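Local atomic coordinates of transcriptional regulator containing CBS domains (Streptococcus pneumoniae, PDB entry 6UOF), a protein that probably regulates transcription, the part described here being its pair of CBS domains, modules that in many proteins sense adenosyl ligands. Residues 3-8 with 75-80; 45-50 with 104-109; 94-99 with 111-116. All coordinates share one frame; numbering follows the deposited sequence.

Interaction 1. Residues 3-8 with 75-80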
loop_
_atom_site.group_PDB
_atom_site.type_symbol
_atom_site.label_atom_id
_atom_site.label_comp_id
_atom_site.label_asym_id
_atom_site.label_seq_id
_atom_site.Cartn_x
_atom_site.Cartn_y
_atom_site.Cartn_z
ATOM N N LEU A 3 5.808 -17.950 10.293
ATOM C CA LEU A 3 5.726 -16.461 10.266
ATOM C C LEU A 3 4.875 -16.006 9.075
ATOM O O LEU A 3 5.290 -16.201 7.917
ATOM C CB LEU A 3 7.119 -15.828 10.248
ATOM C CG LEU A 3 7.119 -14.305 10.377
ATOM C CD1 LEU A 3 6.457 -13.853 11.668
ATOM C CD2 LEU A 3 8.527 -13.753 10.294
ATOM N N THR A 4 3.722 -15.404 9.379
ATOM C CA THR A 4 2.769 -14.938 8.344
ATOM C C THR A 4 2.600 -13.413 8.381
ATOM O O THR A 4 3.022 -12.772 9.347
ATOM C CB THR A 4 1.411 -15.610 8.565
ATOM O OG1 THR A 4 0.996 -15.176 9.858
ATOM C CG2 THR A 4 1.460 -17.122 8.499
ATOM N N VAL A 5 1.960 -12.875 7.341
ATOM C CA VAL A 5 1.637 -11.429 7.228
ATOM C C VAL A 5 0.847 -10.944 8.451
ATOM O O VAL A 5 1.090 -9.826 8.921
ATOM C CB VAL A 5 0.878 -11.196 5.914
ATOM C CG1 VAL A 5 0.194 -9.845 5.866
ATOM C CG2 VAL A 5 1.808 -11.389 4.716
ATOM N N GLU A 6 -0.075 -11.764 8.946
ATOM C CA GLU A 6 -0.909 -11.355 10.098
ATOM C C GLU A 6 -0.054 -10.815 11.258
ATOM O O GLU A 6 -0.465 -9.836 11.899
ATOM C CB GLU A 6 -1.719 -12.575 10.538
ATOM C CG GLU A 6 -2.807 -12.261 11.545
ATOM C CD GLU A 6 -3.742 -13.419 11.840
ATOM O OE1 GLU A 6 -3.374 -14.584 11.567
ATOM O OE2 GLU A 6 -4.841 -13.153 12.355
ATOM N N LYS A 7 1.105 -11.417 11.493
ATOM C CA LYS A 7 1.940 -11.061 12.665
ATOM C C LYS A 7 2.685 -9.731 12.480
ATOM O O LYS A 7 3.031 -9.122 13.493
ATOM C CB LYS A 7 2.898 -12.226 12.947
ATOM C CG LYS A 7 2.205 -13.560 13.227
ATOM C CD LYS A 7 3.125 -14.707 13.594
ATOM C CE LYS A 7 2.394 -16.021 13.785
ATOM N NZ LYS A 7 3.332 -17.120 14.123
ATOM N N LEU A 8 2.881 -9.290 11.228
ATOM C CA LEU A 8 3.747 -8.125 10.881
ATOM C C LEU A 8 3.007 -6.949 10.248
ATOM O O LEU A 8 3.591 -5.853 10.213
ATOM C CB LEU A 8 4.797 -8.602 9.872
ATOM C CG LEU A 8 6.026 -9.285 10.452
ATOM C CD1 LEU A 8 6.873 -9.895 9.344
ATOM C CD2 LEU A 8 6.840 -8.285 11.244
ATOM N N PHE A 75 0.825 -7.072 -6.905
ATOM C CA PHE A 75 1.279 -7.864 -5.740
ATOM C C PHE A 75 0.419 -7.498 -4.537
ATOM O O PHE A 75 0.472 -6.358 -4.072
ATOM C CB PHE A 75 2.778 -7.661 -5.510
ATOM C CG PHE A 75 3.383 -8.499 -4.414
ATOM C CD1 PHE A 75 2.896 -9.765 -4.118
ATOM C CD2 PHE A 75 4.525 -8.067 -3.765
ATOM C CE1 PHE A 75 3.480 -10.535 -3.124
ATOM C CE2 PHE A 75 5.117 -8.846 -2.782
ATOM C CZ PHE A 75 4.596 -10.079 -2.476
ATOM N N LEU A 76 -0.384 -8.466 -4.114
ATOM C CA LEU A 76 -1.286 -8.347 -2.946
ATOM C C LEU A 76 -1.088 -9.587 -2.087
ATOM O O LEU A 76 -0.831 -10.668 -2.651
ATOM C CB LEU A 76 -2.736 -8.264 -3.420
ATOM C CG LEU A 76 -3.071 -7.076 -4.313
ATOM C CD1 LEU A 76 -4.444 -7.237 -4.961
ATOM C CD2 LEU A 76 -2.984 -5.767 -3.550
ATOM N N VAL A 77 -1.174 -9.423 -0.777
ATOM C CA VAL A 77 -1.043 -10.597 0.130
ATOM C C VAL A 77 -2.244 -10.648 1.078
ATOM O O VAL A 77 -3.003 -9.669 1.154
ATOM C CB VAL A 77 0.290 -10.537 0.900
ATOM C CG1 VAL A 77 1.475 -10.541 -0.055
ATOM C CG2 VAL A 77 0.338 -9.344 1.836
ATOM N N GLY A 78 -2.389 -11.789 1.747
ATOM C CA GLY A 78 -3.419 -12.000 2.776
ATOM C C GLY A 78 -2.787 -12.263 4.129
ATOM O O GLY A 78 -1.552 -12.464 4.197
ATOM N N LEU A 79 -3.619 -12.312 5.167
ATOM C CA LEU A 79 -3.128 -12.555 6.549
ATOM C C LEU A 79 -2.351 -13.876 6.637
ATOM O O LEU A 79 -1.376 -13.924 7.414
ATOM C CB LEU A 79 -4.325 -12.546 7.510
ATOM C CG LEU A 79 -5.052 -11.208 7.642
ATOM C CD1 LEU A 79 -6.249 -11.320 8.572
ATOM C CD2 LEU A 79 -4.128 -10.103 8.127
ATOM N N SER A 80 -2.769 -14.925 5.917
ATOM C CA SER A 80 -2.108 -16.253 6.045
ATOM C C SER A 80 -0.871 -16.371 5.151
ATOM O O SER A 80 -0.203 -17.414 5.228
ATOM C CB SER A 80 -3.069 -17.371 5.744
ATOM O OG SER A 80 -3.439 -17.371 4.372
#
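Val5 lies against Gly78 and Val77 with both of its methyl groups, and its two branches lie on Gly78 O. Its CB approaches Gly78 O to 3.2 Å, while CG1 and CG2 pass on beside the same oxygen. CG1 is anti to the backbone N (chi1 165°) and CG2 anti to the carbonyl carbon, which brings both methyls close to the one Val77 branch that turns towards them. That branch is CG2, and it meets Val5 CG2 at 3.8 Å and Val5 CG1 at 4.1 Å, the two valines crossing obliquely. One residue further on, the contact turns polar. Glu6 N donates to Leu79 O over 3.0 Å; the bond is bent, 148° at the hydrogen, but the N-H arrives in the carbonyl plane on a lone pair. Thr4 CB lies 3.5 Å from the same oxygen, and Glu6 CB is also close to it. Glu6 and Leu79 meet at the roots of their side chains, CB to CB at 4.0 Å, and Leu79 CD2 reaches back to Glu6 CA. Thr4 completes the edge with CG2 beside Ser80 O. The principle illustrated is that of a chain terminus fastened to a distant loop: the N-terminal residues, ahead of most of the first CBS motif in the chain, pack on the loop and hairpin of the second. Around the pair, Val5 also touches Val100 of strand 97-101 and Val111 of strand 107-112, Val77 rests on Val86 of helix 83-93, and Leu79 reaches Leu108, so the valines pack against both helix 83-93 and the hairpin strands, while Glu6 and Ser80 stay at the surface.

Interaction 2. Residues 45-50 with 104-109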
loop_
_atom_site.group_PDB
_atom_site.type_symbol
_atom_site.label_atom_id
_atom_site.label_comp_id
_atom_site.label_asym_id
_atom_site.label_seq_id
_atom_site.Cartn_x
_atom_site.Cartn_y
_atom_site.Cartn_z
ATOM N N HIS A 45 -16.065 0.803 -2.628
ATOM C CA HIS A 45 -16.401 -0.580 -2.189
ATOM C C HIS A 45 -15.270 -1.122 -1.296
ATOM O O HIS A 45 -15.325 -2.293 -0.913
ATOM C CB HIS A 45 -16.615 -1.478 -3.406
ATOM C CG HIS A 45 -17.623 -0.927 -4.348
ATOM N ND1 HIS A 45 -18.969 -1.011 -4.098
ATOM C CD2 HIS A 45 -17.480 -0.262 -5.519
ATOM C CE1 HIS A 45 -19.623 -0.423 -5.082
ATOM N NE2 HIS A 45 -18.733 0.044 -5.962
ATOM N N GLN A 46 -14.287 -0.276 -0.990
ATOM C CA GLN A 46 -13.120 -0.597 -0.116
ATOM C C GLN A 46 -12.137 -1.544 -0.825
ATOM O O GLN A 46 -11.235 -2.069 -0.161
ATOM C CB GLN A 46 -13.543 -1.217 1.224
ATOM C CG GLN A 46 -14.801 -0.610 1.833
ATOM C CD GLN A 46 -14.782 0.895 1.899
ATOM O OE1 GLN A 46 -13.825 1.506 2.358
ATOM N NE2 GLN A 46 -15.893 1.507 1.510
ATOM N N VAL A 47 -12.320 -1.760 -2.128
ATOM C CA VAL A 47 -11.446 -2.678 -2.907
ATOM C C VAL A 47 -10.173 -1.927 -3.306
ATOM O O VAL A 47 -10.232 -0.746 -3.682
ATOM C CB VAL A 47 -12.199 -3.242 -4.132
ATOM C CG1 VAL A 47 -11.279 -3.986 -5.091
ATOM C CG2 VAL A 47 -13.334 -4.149 -3.700
ATOM N N VAL A 48 -9.039 -2.606 -3.201
ATOM C CA VAL A 48 -7.759 -1.986 -3.642
ATOM C C VAL A 48 -7.787 -1.875 -5.170
ATOM O O VAL A 48 -7.953 -2.901 -5.841
ATOM C CB VAL A 48 -6.567 -2.813 -3.149
ATOM C CG1 VAL A 48 -5.252 -2.290 -3.714
ATOM C CG2 VAL A 48 -6.523 -2.834 -1.634
ATOM N N VAL A 49 -7.614 -0.660 -5.683
ATOM C CA VAL A 49 -7.669 -0.415 -7.155
ATOM C C VAL A 49 -6.311 0.058 -7.684
ATOM O O VAL A 49 -6.182 0.209 -8.906
ATOM C CB VAL A 49 -8.778 0.594 -7.481
ATOM C CG1 VAL A 49 -10.154 -0.021 -7.277
ATOM C CG2 VAL A 49 -8.643 1.890 -6.700
ATOM N N GLY A 50 -5.348 0.294 -6.800
ATOM C CA GLY A 50 -4.020 0.751 -7.230
ATOM C C GLY A 50 -3.179 1.128 -6.033
ATOM O O GLY A 50 -3.613 0.940 -4.875
ATOM N N ASN A 104 -11.956 -10.969 -0.731
ATOM C CA ASN A 104 -12.755 -10.134 -1.670
ATOM C C ASN A 104 -11.984 -8.892 -2.140
ATOM O O ASN A 104 -12.594 -8.001 -2.743
ATOM C CB ASN A 104 -14.094 -9.719 -1.066
ATOM C CG ASN A 104 -13.970 -8.740 0.075
ATOM O OD1 ASN A 104 -12.872 -8.407 0.497
ATOM N ND2 ASN A 104 -15.111 -8.270 0.569
ATOM N N GLN A 105 -10.674 -8.845 -1.879
ATOM C CA GLN A 105 -9.757 -7.773 -2.353
ATOM C C GLN A 105 -9.978 -6.438 -1.636
ATOM O O GLN A 105 -9.394 -5.432 -2.065
ATOM C CB GLN A 105 -9.800 -7.644 -3.880
ATOM C CG GLN A 105 -9.673 -8.985 -4.594
ATOM C CD GLN A 105 -8.381 -9.683 -4.255
ATOM O OE1 GLN A 105 -7.305 -9.232 -4.634
ATOM N NE2 GLN A 105 -8.466 -10.804 -3.557
ATOM N N THR A 106 -10.717 -6.420 -0.523
ATOM C CA THR A 106 -10.841 -5.164 0.267
ATOM C C THR A 106 -9.612 -4.994 1.177
ATOM O O THR A 106 -8.986 -6.006 1.606
ATOM C CB THR A 106 -12.149 -5.113 1.072
ATOM O OG1 THR A 106 -12.193 -6.232 1.962
ATOM C CG2 THR A 106 -13.369 -5.089 0.172
ATOM N N LEU A 107 -9.261 -3.740 1.433
ATOM C CA LEU A 107 -8.008 -3.406 2.161
ATOM C C LEU A 107 -8.072 -3.694 3.667
ATOM O O LEU A 107 -9.006 -3.227 4.333
ATOM C CB LEU A 107 -7.694 -1.924 1.944
ATOM C CG LEU A 107 -6.366 -1.439 2.533
ATOM C CD1 LEU A 107 -5.182 -2.102 1.847
ATOM C CD2 LEU A 107 -6.261 0.065 2.430
ATOM N N LEU A 108 -7.021 -4.349 4.166
ATOM C CA LEU A 108 -6.784 -4.541 5.616
ATOM C C LEU A 108 -5.652 -3.614 6.069
ATOM O O LEU A 108 -5.698 -3.106 7.206
ATOM C CB LEU A 108 -6.416 -5.998 5.889
ATOM C CG LEU A 108 -7.556 -6.999 5.723
ATOM C CD1 LEU A 108 -7.016 -8.412 5.787
ATOM C CD2 LEU A 108 -8.633 -6.759 6.767
ATOM N N GLY A 109 -4.618 -3.451 5.248
ATOM C CA GLY A 109 -3.467 -2.639 5.668
ATOM C C GLY A 109 -2.303 -2.909 4.757
ATOM O O GLY A 109 -2.522 -3.207 3.574
#
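Thr106 leans across Gln46 and Val47, and its side chain can be followed outward from CB. CB itself lies 3.4 Å from Gln46 O. The methyl CG2, anti to the carbonyl carbon, carries on over the neighbouring turn: it meets His45 O at 3.6 Å and also touches Gln46 CB and Val47 CG2, the Thr106 and Val47 side chains crossing at about a right angle. OG1 takes the other branch (chi1 59°) back into its own turn, where it donates to Asn104 OD1 over 2.7 Å. That oxygen accepts Thr106 N as well, closing an Asx turn, and Arg102 NH1 is a further partner of the hydroxyl. Two backbone bonds bracket the residue. Leu107 N reaches Gln46 O at 3.0 Å, and Val48 N reaches Gln105 O at 3.1 Å in a nearly straight bond of 171°. Beyond them Val48 CG2 packs on Leu107 CD1, 3.8 Å away. Gln46 and Gln105 both have positive phi, near 70°, as the two turns repeat each other's shape. Such a single backbone bridge between equivalent turns, each leading into a strand of its own CBS motif, is consistent with the pseudo-twofold pairing of the two motifs in a CBS tandem, the Bateman module.

Interaction 3. Residues 94-99 with 111-116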
loop_
_atom_site.group_PDB
_atom_site.type_symbol
_atom_site.label_atom_id
_atom_site.label_comp_id
_atom_site.label_asym_id
_atom_site.label_seq_id
_atom_site.Cartn_x
_atom_site.Cartn_y
_atom_site.Cartn_z
ATOM N N ASP A 94 11.963 -5.232 -5.948
ATOM C CA ASP A 94 12.296 -3.957 -5.255
ATOM C C ASP A 94 11.028 -3.247 -4.766
ATOM O O ASP A 94 10.786 -2.090 -5.126
ATOM C CB ASP A 94 13.191 -3.062 -6.111
ATOM C CG ASP A 94 13.960 -2.055 -5.273
ATOM O OD1 ASP A 94 14.506 -2.459 -4.211
ATOM O OD2 ASP A 94 14.002 -0.882 -5.670
ATOM N N PHE A 95 10.234 -3.950 -3.975
ATOM C CA PHE A 95 9.067 -3.311 -3.333
ATOM C C PHE A 95 9.453 -2.737 -1.967
ATOM O O PHE A 95 10.291 -3.322 -1.236
ATOM C CB PHE A 95 7.958 -4.338 -3.088
ATOM C CG PHE A 95 7.139 -4.704 -4.297
ATOM C CD1 PHE A 95 7.497 -5.761 -5.125
ATOM C CD2 PHE A 95 5.981 -3.999 -4.587
ATOM C CE1 PHE A 95 6.707 -6.097 -6.216
ATOM C CE2 PHE A 95 5.211 -4.330 -5.688
ATOM C CZ PHE A 95 5.583 -5.370 -6.503
ATOM N N GLU A 96 8.760 -1.670 -1.587
ATOM C CA GLU A 96 8.900 -1.026 -0.252
ATOM C C GLU A 96 7.669 -1.335 0.599
ATOM O O GLU A 96 7.735 -1.317 1.820
ATOM C CB GLU A 96 9.031 0.491 -0.397
ATOM C CG GLU A 96 10.343 0.958 -1.006
ATOM C CD GLU A 96 11.517 1.015 -0.042
ATOM O OE1 GLU A 96 12.475 1.749 -0.339
ATOM O OE2 GLU A 96 11.460 0.356 1.017
HETATM N N MSE A 97 6.554 -1.677 -0.059
HETATM C CA MSE A 97 5.232 -1.801 0.642
HETATM C C MSE A 97 4.375 -2.742 -0.197
HETATM O O MSE A 97 4.496 -2.717 -1.409
HETATM C CB MSE A 97 4.589 -0.412 0.715
HETATM C CG MSE A 97 3.207 -0.304 1.334
HETATM SE SE MSE A 97 1.764 -0.662 0.071
HETATM C CE MSE A 97 1.724 0.725 -1.289
ATOM N N VAL A 98 3.600 -3.604 0.453
ATOM C CA VAL A 98 2.661 -4.480 -0.231
ATOM C C VAL A 98 1.315 -4.389 0.479
ATOM O O VAL A 98 1.242 -4.532 1.708
ATOM C CB VAL A 98 3.140 -5.938 -0.282
ATOM C CG1 VAL A 98 2.188 -6.806 -1.098
ATOM C CG2 VAL A 98 4.556 -6.043 -0.825
ATOM N N PRO A 99 0.208 -4.133 -0.251
ATOM C CA PRO A 99 -1.101 -4.120 0.392
ATOM C C PRO A 99 -1.551 -5.507 0.865
ATOM O O PRO A 99 -1.276 -6.510 0.225
ATOM C CB PRO A 99 -2.044 -3.619 -0.705
ATOM C CG PRO A 99 -1.137 -2.954 -1.717
ATOM C CD PRO A 99 0.124 -3.790 -1.685
ATOM N N VAL A 111 2.112 -4.392 4.496
ATOM C CA VAL A 111 3.381 -4.901 5.093
ATOM C C VAL A 111 4.499 -4.040 4.501
ATOM O O VAL A 111 4.468 -3.739 3.287
ATOM C CB VAL A 111 3.640 -6.398 4.870
ATOM C CG1 VAL A 111 2.588 -7.241 5.532
ATOM C CG2 VAL A 111 3.793 -6.775 3.416
ATOM N N THR A 112 5.420 -3.619 5.355
ATOM C CA THR A 112 6.535 -2.764 4.884
ATOM C C THR A 112 7.810 -3.594 4.751
ATOM O O THR A 112 8.002 -4.571 5.501
ATOM C CB THR A 112 6.799 -1.575 5.812
ATOM O OG1 THR A 112 7.371 -2.121 7.005
ATOM C CG2 THR A 112 5.566 -0.742 6.098
ATOM N N ARG A 113 8.692 -3.150 3.863
ATOM C CA ARG A 113 9.979 -3.838 3.611
ATOM C C ARG A 113 10.807 -3.897 4.901
ATOM O O ARG A 113 11.341 -4.972 5.219
ATOM C CB ARG A 113 10.747 -3.092 2.515
ATOM C CG ARG A 113 12.030 -3.778 2.090
ATOM C CD ARG A 113 12.796 -2.869 1.136
ATOM N NE ARG A 113 13.979 -3.568 0.666
ATOM C CZ ARG A 113 14.072 -4.270 -0.466
ATOM N NH1 ARG A 113 13.043 -4.375 -1.296
ATOM N NH2 ARG A 113 15.198 -4.893 -0.759
ATOM N N ARG A 114 10.898 -2.786 5.632
ATOM C CA ARG A 114 11.749 -2.790 6.850
ATOM C C ARG A 114 11.238 -3.843 7.843
ATOM O O ARG A 114 12.058 -4.553 8.433
ATOM C CB ARG A 114 11.758 -1.410 7.512
ATOM C CG ARG A 114 12.875 -1.235 8.527
ATOM C CD ARG A 114 12.635 -0.177 9.589
ATOM N NE ARG A 114 12.002 -0.729 10.788
ATOM C CZ ARG A 114 10.692 -0.795 11.018
ATOM N NH1 ARG A 114 9.823 -0.337 10.133
ATOM N NH2 ARG A 114 10.252 -1.318 12.151
ATOM N N ASP A 115 9.923 -3.944 8.030
ATOM C CA ASP A 115 9.428 -4.937 9.014
ATOM C C ASP A 115 9.719 -6.355 8.524
ATOM O O ASP A 115 10.101 -7.196 9.339
ATOM C CB ASP A 115 7.940 -4.728 9.272
ATOM C CG ASP A 115 7.624 -3.461 10.044
ATOM O OD1 ASP A 115 8.491 -3.025 10.833
ATOM O OD2 ASP A 115 6.497 -2.943 9.898
ATOM N N VAL A 116 9.555 -6.604 7.231
ATOM C CA VAL A 116 9.782 -7.969 6.687
ATOM C C VAL A 116 11.258 -8.333 6.811
ATOM O O VAL A 116 11.596 -9.433 7.235
ATOM C CB VAL A 116 9.289 -8.051 5.232
ATOM C CG1 VAL A 116 9.797 -9.302 4.534
ATOM C CG2 VAL A 116 7.771 -7.958 5.150
HETATM O O HOH W 1 15.192 -5.205 -3.596
#
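Arg113 NH1 is gripped by two backbone oxygens, Phe95 O within this contact and Met90 O of helix 83-93. Its bond to Phe95 O is 2.9 Å long with 160° at the hydrogen, and the oxygen sits at the edge of the guanidinium, practically in its plane. The arginine gets there by an extended chain: CG is anti to the backbone N (chi1 -175°), and the trans course continues to NE, carrying CD past Phe95 O at 3.5 Å. Asp94 OD1 stands obliquely to the same group, 3.8 Å from Arg113 NH1, in a long salt bridge in which no N-H points at the oxygen and the carboxylate and guanidinium planes are 70° apart. A water makes the closer link, donating to Asp94 OD1 and accepting from Arg113 NH2. Glu96 brings a second acidic group, whose OE2 lies, in one of two conformers, 3.5 Å from Arg113 CD, beside the aliphatic part of the chain. The whole cluster sits where the beta hairpin of the second CBS motif, strands 97-101 and 107-112, opens into its flanking helices. Asp94 ends helix 83-93 in a Schellman motif, and Thr112 is the N-cap of helix 113-118, its OG1 accepting from Asp115 N. Arg113 N, in the first turn of that helix, donates to Glu96 O from above the carbonyl plane. Deeper in the hairpin, Val98 and Val111 form an antiparallel hydrogen-bonded pair, Val98 N to Val111 O at 3.0 Å and Val111 N to Val98 O at 2.9 Å. Their side chains share one face, where Val111 CG2 meets Val98 CB at 3.8 Å, while Met97, a selenomethionine, and Thr112 occupy the other and touch Tyr15 of helix 12-15.

Overall arrangement
Chemistry follows depth across the three contacts. Interaction 2 is a surface contact made mostly by backbone, tying the turns before strands 48-52 and 107-112, one from each CBS motif. Interactions 1 and 3 are partly buried and meet through the hairpin: Val77 N lies 3.1 Å from Pro99 O, and Val5 CG1 packs on Val111 CG1. The first sets aliphatic groups against loop carbonyls, with one valine pair and a single backbone bond, and also touches interaction 2 through Leu79 on Leu108; the third combines a buried valine pair with a charged, hydrated outer end. Interactions 2 and 3 share strand 107-112 but use its two ends, their centres about 17 Å apart.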